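Local coordinates for putative iron-uptake ABC transport system,periplasmic iron-binding protein (Campylobacter jejuni, PDB 3E13), which binds ferric iron in the periplasm and probably hands it to an ABC transporter for uptake into the cell, at residues A[132-137]-A[191-196]; A[162-167]-A[310-315]. All coordinates share one frame; numbering follows the deposited sequence.

Contact 1. Residues A[132-137]-A[191-196]; sequences GEIVMR and AKFAVM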
loop_
_atom_site.group_PDB
_atom_site.type_symbol
_atom_site.label_atom_id
_atom_site.label_comp_id
_atom_site.label_asym_id
_atom_site.label_seq_id
_atom_site.Cartn_x
_atom_site.Cartn_y
_atom_site.Cartn_z
ATOM N N GLY A 132 24.281 7.602 -0.055
ATOM C CA GLY A 132 24.315 7.566 1.393
ATOM C C GLY A 132 23.231 8.366 2.075
ATOM O O GLY A 132 23.224 8.492 3.302
ATOM N N GLU A 133 22.309 8.886 1.282
ATOM C CA GLU A 133 21.328 9.854 1.796
ATOM C C GLU A 133 19.886 9.341 1.752
ATOM O O GLU A 133 18.985 10.032 2.257
ATOM C CB GLU A 133 21.417 11.174 1.021
ATOM C CG GLU A 133 22.726 11.939 1.245
ATOM C CD GLU A 133 22.776 13.255 0.461
ATOM O OE1 GLU A 133 23.718 14.077 0.636
ATOM O OE2 GLU A 133 21.846 13.496 -0.326
ATOM N N ILE A 134 19.691 8.149 1.224
ATOM C CA ILE A 134 18.339 7.584 1.008
ATOM C C ILE A 134 18.132 6.387 1.912
ATOM O O ILE A 134 19.054 5.602 2.112
ATOM C CB ILE A 134 18.197 7.115 -0.448
ATOM C CG1 ILE A 134 18.627 8.197 -1.435
ATOM C CG2 ILE A 134 16.773 6.612 -0.734
ATOM C CD1 ILE A 134 17.858 9.374 -1.352
ATOM N N VAL A 135 16.909 6.182 2.426
ATOM C CA VAL A 135 16.530 4.915 3.040
ATOM C C VAL A 135 15.223 4.387 2.409
ATOM O O VAL A 135 14.311 5.156 2.085
ATOM C CB VAL A 135 16.390 4.995 4.598
ATOM C CG1 VAL A 135 17.779 5.129 5.242
ATOM C CG2 VAL A 135 15.542 6.179 5.027
ATOM N N MET A 136 15.151 3.072 2.278
ATOM C CA MET A 136 14.001 2.387 1.756
ATOM C C MET A 136 14.006 1.017 2.368
ATOM O O MET A 136 15.066 0.439 2.584
ATOM C CB MET A 136 14.059 2.284 0.236
ATOM C CG MET A 136 12.765 1.733 -0.376
ATOM S SD MET A 136 12.783 1.785 -2.192
ATOM C CE MET A 136 13.413 0.190 -2.560
ATOM N N ARG A 137 12.820 0.501 2.620
ATOM C CA ARG A 137 12.662 -0.865 3.103
ATOM C C ARG A 137 13.021 -1.904 2.043
ATOM O O ARG A 137 13.296 -1.598 0.868
ATOM C CB ARG A 137 11.257 -1.074 3.564
ATOM C CG ARG A 137 10.224 -1.202 2.484
ATOM C CD ARG A 137 8.841 -1.172 2.986
ATOM N NE ARG A 137 8.538 -2.274 3.901
ATOM C CZ ARG A 137 7.486 -2.324 4.711
ATOM N NH1 ARG A 137 6.608 -1.312 4.787
ATOM N NH2 ARG A 137 7.303 -3.367 5.480
ATOM N N ALA A 191 19.584 9.702 7.625
ATOM C CA ALA A 191 19.396 9.762 6.189
ATOM C C ALA A 191 18.588 11.006 5.903
ATOM O O ALA A 191 17.861 11.499 6.793
ATOM C CB ALA A 191 18.623 8.530 5.713
ATOM N N LYS A 192 18.715 11.551 4.714
ATOM C CA LYS A 192 17.949 12.731 4.366
ATOM C C LYS A 192 16.563 12.467 3.777
ATOM O O LYS A 192 15.665 13.289 3.954
ATOM C CB LYS A 192 18.704 13.577 3.380
ATOM C CG LYS A 192 20.040 14.151 3.951
ATOM C CD LYS A 192 20.715 15.008 2.892
ATOM C CE LYS A 192 22.208 15.194 3.123
ATOM N NZ LYS A 192 22.461 16.326 4.022
ATOM N N PHE A 193 16.382 11.337 3.120
ATOM C CA PHE A 193 15.147 11.061 2.382
ATOM C C PHE A 193 14.735 9.628 2.639
ATOM O O PHE A 193 15.564 8.727 2.552
ATOM C CB PHE A 193 15.343 11.248 0.874
ATOM C CG PHE A 193 15.749 12.664 0.475
ATOM C CD1 PHE A 193 14.836 13.671 0.474
ATOM C CD2 PHE A 193 17.043 12.942 0.082
ATOM C CE1 PHE A 193 15.202 14.953 0.087
ATOM C CE2 PHE A 193 17.420 14.209 -0.312
ATOM C CZ PHE A 193 16.498 15.228 -0.287
ATOM N N ALA A 194 13.452 9.431 2.925
ATOM C CA ALA A 194 12.861 8.129 3.075
ATOM C C ALA A 194 11.769 7.904 2.051
ATOM O O ALA A 194 10.906 8.766 1.899
ATOM C CB ALA A 194 12.273 8.004 4.435
ATOM N N VAL A 195 11.767 6.737 1.437
ATOM C CA VAL A 195 10.635 6.296 0.614
ATOM C C VAL A 195 9.586 5.699 1.537
ATOM O O VAL A 195 9.878 4.746 2.279
ATOM C CB VAL A 195 11.098 5.303 -0.449
ATOM C CG1 VAL A 195 9.921 4.856 -1.278
ATOM C CG2 VAL A 195 12.232 5.912 -1.342
ATOM N N MET A 196 8.387 6.284 1.558
ATOM C CA MET A 196 7.336 5.832 2.454
ATOM C C MET A 196 5.914 6.241 2.021
ATOM O O MET A 196 5.741 7.191 1.274
ATOM C CB MET A 196 7.591 6.333 3.893
ATOM C CG MET A 196 7.536 7.861 4.067
ATOM S SD MET A 196 7.839 8.463 5.744
ATOM C CE MET A 196 6.556 7.655 6.586
HETATM O O HOH W 1 10.525 2.230 2.724
#
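Glu-133 O is gripped by two successive backbone N-H groups, Lys-192 N at the loop end and Phe-193 N at the start of the strand. Phe-193 N lies 3.0 Å from Glu-133 O and approaches nearly in line with the carbonyl. Lys-192 N, 2.9 Å from Glu-133 O, is tilted from the carbonyl plane. Its bond is also more bent, with 131° at the hydrogen. The ladder continues with Val-135 N giving to Phe-193 O (2.9 Å) and Val-195 N giving to Val-135 O (3.1 Å). Both polar atoms of Val-135 are thus used by residues two apart, the signature of a parallel pair, with Ile-134 facing Phe-193 and Val-135 facing Ala-194. A water prolongs it, accepting from Arg-137 N and donating to Val-195 O.

On the face of Ile-134 and Phe-193, Ile-134 CD1 reaches Phe-193 CB at 3.8 Å and comes obliquely to the ring at CD2. On the other face the two methyls of Val-135 diverge to different alanines: CG2 packs on Ala-194 CB, and Val-135 CG1 meets Ala-191 CB, from the loop before the strand, at 3.5 Å. Strand 134-135 is thus paired in parallel with strand 193-197, whose backbone also bonds strand 97-109, within the mixed sheet of a periplasmic binding-protein fold. At the outer end the extended carboxylate arm of Glu-133 crosses the lysine chain, with OE1 3.1 Å from Lys-192 CE; NZ stays 4.3 Å from Glu-133 OE1, beyond a salt bridge.

Further out, helix 179-188 covers Val-135 and Ala-194 through Gln-185 and Val-186, while Met-119 packs on Ile-134 and Phe-193. Val-195 rests on Leu-147 of helix 142-155, the helix that carries the iron ligand Tyr-143.

Contact 2. Residues A[162-167]-A[310-315]; sequences AWAKGV and KIYDEV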
loop_
_atom_site.group_PDB
_atom_site.type_symbol
_atom_site.label_atom_id
_atom_site.label_comp_id
_atom_site.label_asym_id
_atom_site.label_seq_id
_atom_site.Cartn_x
_atom_site.Cartn_y
_atom_site.Cartn_z
ATOM N N ALA A 162 18.341 0.353 -13.905
ATOM C CA ALA A 162 19.261 1.401 -13.506
ATOM C C ALA A 162 18.819 2.088 -12.191
ATOM O O ALA A 162 19.657 2.410 -11.338
ATOM C CB ALA A 162 19.407 2.382 -14.596
ATOM N N TRP A 163 17.512 2.304 -12.063
ATOM C CA TRP A 163 16.941 2.870 -10.843
ATOM C C TRP A 163 17.183 1.990 -9.639
ATOM O O TRP A 163 17.682 2.478 -8.621
ATOM C CB TRP A 163 15.453 3.103 -11.018
ATOM C CG TRP A 163 14.822 3.746 -9.836
ATOM C CD1 TRP A 163 14.774 5.093 -9.542
ATOM C CD2 TRP A 163 14.103 3.091 -8.817
ATOM N NE1 TRP A 163 14.077 5.299 -8.382
ATOM C CE2 TRP A 163 13.652 4.085 -7.901
ATOM C CE3 TRP A 163 13.820 1.742 -8.529
ATOM C CZ2 TRP A 163 12.901 3.762 -6.769
ATOM C CZ3 TRP A 163 13.092 1.440 -7.400
ATOM C CH2 TRP A 163 12.650 2.431 -6.533
ATOM N N ALA A 164 16.898 0.712 -9.777
ATOM C CA ALA A 164 17.062 -0.245 -8.682
ATOM C C ALA A 164 18.525 -0.303 -8.220
ATOM O O ALA A 164 18.801 -0.272 -7.030
ATOM C CB ALA A 164 16.535 -1.608 -9.075
ATOM N N LYS A 165 19.441 -0.337 -9.186
ATOM C CA LYS A 165 20.863 -0.370 -8.906
ATOM C C LYS A 165 21.342 0.868 -8.171
ATOM O O LYS A 165 22.073 0.761 -7.160
ATOM C CB LYS A 165 21.644 -0.613 -10.213
ATOM C CG LYS A 165 23.169 -0.585 -10.076
ATOM C CD LYS A 165 23.861 -0.921 -11.412
ATOM C CE LYS A 165 25.408 -0.835 -11.289
ATOM N NZ LYS A 165 26.068 -0.416 -12.551
ATOM N N GLY A 166 20.877 2.039 -8.617
ATOM C CA GLY A 166 21.280 3.278 -8.013
ATOM C C GLY A 166 20.712 3.450 -6.616
ATOM O O GLY A 166 21.383 3.911 -5.707
ATOM N N VAL A 167 19.433 3.125 -6.435
ATOM C CA VAL A 167 18.821 3.130 -5.119
ATOM C C VAL A 167 19.595 2.236 -4.147
ATOM O O VAL A 167 19.948 2.670 -3.037
ATOM C CB VAL A 167 17.354 2.709 -5.212
ATOM C CG1 VAL A 167 16.783 2.413 -3.833
ATOM C CG2 VAL A 167 16.547 3.855 -5.883
ATOM N N LYS A 310 12.490 -9.840 -10.446
ATOM C CA LYS A 310 13.736 -10.278 -11.089
ATOM C C LYS A 310 14.761 -9.158 -11.135
ATOM O O LYS A 310 15.933 -9.383 -10.914
ATOM C CB LYS A 310 13.444 -10.834 -12.465
ATOM C CG LYS A 310 12.905 -12.236 -12.398
ATOM C CD LYS A 310 12.302 -12.623 -13.700
ATOM C CE LYS A 310 11.933 -14.102 -13.712
ATOM N NZ LYS A 310 11.212 -14.504 -14.936
ATOM N N ILE A 311 14.318 -7.938 -11.415
ATOM C CA ILE A 311 15.236 -6.829 -11.413
ATOM C C ILE A 311 15.824 -6.541 -10.067
ATOM O O ILE A 311 17.047 -6.353 -9.959
ATOM C CB ILE A 311 14.563 -5.588 -12.012
ATOM C CG1 ILE A 311 14.316 -5.802 -13.495
ATOM C CG2 ILE A 311 15.389 -4.280 -11.757
ATOM C CD1 ILE A 311 13.610 -4.587 -14.187
ATOM N N TYR A 312 15.015 -6.516 -9.004
ATOM C CA TYR A 312 15.580 -6.271 -7.715
ATOM C C TYR A 312 16.591 -7.397 -7.370
ATOM O O TYR A 312 17.637 -7.100 -6.784
ATOM C CB TYR A 312 14.485 -6.260 -6.659
ATOM C CG TYR A 312 13.783 -4.932 -6.429
ATOM C CD1 TYR A 312 12.394 -4.883 -6.269
ATOM C CD2 TYR A 312 14.487 -3.760 -6.251
ATOM C CE1 TYR A 312 11.740 -3.668 -5.982
ATOM C CE2 TYR A 312 13.815 -2.538 -5.978
ATOM C CZ TYR A 312 12.471 -2.512 -5.842
ATOM O OH TYR A 312 11.844 -1.315 -5.525
ATOM N N ASP A 313 16.246 -8.641 -7.685
ATOM C CA ASP A 313 17.087 -9.811 -7.363
ATOM C C ASP A 313 18.431 -9.647 -8.111
ATOM O O ASP A 313 19.494 -9.884 -7.539
ATOM C CB ASP A 313 16.419 -11.147 -7.786
ATOM C CG ASP A 313 15.307 -11.652 -6.854
ATOM O OD1 ASP A 313 14.981 -11.059 -5.785
ATOM O OD2 ASP A 313 14.649 -12.704 -7.151
ATOM N N GLU A 314 18.368 -9.208 -9.372
ATOM C CA GLU A 314 19.525 -9.076 -10.278
ATOM C C GLU A 314 20.528 -8.045 -9.835
ATOM O O GLU A 314 21.730 -8.287 -9.959
ATOM C CB GLU A 314 19.099 -8.662 -11.695
ATOM C CG GLU A 314 18.370 -9.699 -12.509
ATOM C CD GLU A 314 17.729 -9.130 -13.776
ATOM O OE1 GLU A 314 18.174 -8.071 -14.306
ATOM O OE2 GLU A 314 16.741 -9.736 -14.243
ATOM N N VAL A 315 20.055 -6.908 -9.307
ATOM C CA VAL A 315 20.952 -5.838 -8.899
ATOM C C VAL A 315 21.528 -6.021 -7.479
ATOM O O VAL A 315 22.400 -5.270 -7.085
ATOM C CB VAL A 315 20.293 -4.419 -9.080
ATOM C CG1 VAL A 315 19.733 -4.278 -10.485
ATOM C CG2 VAL A 315 19.261 -4.122 -7.982
#
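Ala-164 CB is the point on which three side chains of helix 305-315 converge: Val-315 CG2 at 3.9 Å, Ile-311 CG2 at 4.0 Å and Tyr-312 CD2 at 4.1 Å. The axes of the two segments come within 9.1 Å, consistent with a small residue at the crossing, at a signed angle of -46°. Tyr-312 presents its ring obliquely to the methyl. Beside this group, Trp-163 has CG anti to its backbone N (chi1 -177°), and the six-membered part of its indole meets the phenol: Tyr-312 OH lies in the plane of the indole, at its edge, 3.6 Å from Trp-163 CZ3. One indole face is covered from within the helix by Val-167 CG2, over the ring centre.

The opposite flank is looser. Here Val-315 CG1 touches Lys-165 CB at 4.1 Å, and the lysine chain, extended as far as CE, carries its ammonium away into an exposed position. The contact buries 234 Å² and no polar pair forms across it; Tyr-312 OH, though at the indole edge, bonds to Ser-144 O, and Trp-163 NE1 to Tyr-122 O.

Helix 142-155 packs alongside, its Leu-148 touching Trp-163, Ile-311 and Tyr-312, so that the C-terminal helix 305-315 packs against both helix 142-155 and helix 157-170.

How the contacts relate
From the N terminus, the chain first reaches 132-137, then passes through helix 142-155 into 162-167, the first half of contact 2. It continues through helix 179-188 to 191-196, where contact 1 closes a mainly helical loop of 53 residues. Contact 2 closes much later, when 310-315 returns across 142 residues, so the two closures cross. Contact 1 ties strands of the sheet, and contact 2 fastens the C-terminal helix to helix 157-170. Their centres are 16 Å apart, yet they touch: Met-136 CE lies 3.7 Å from Tyr-312 OH. Helix 142-155, bearing the iron ligand Tyr-143, packs against both contacts.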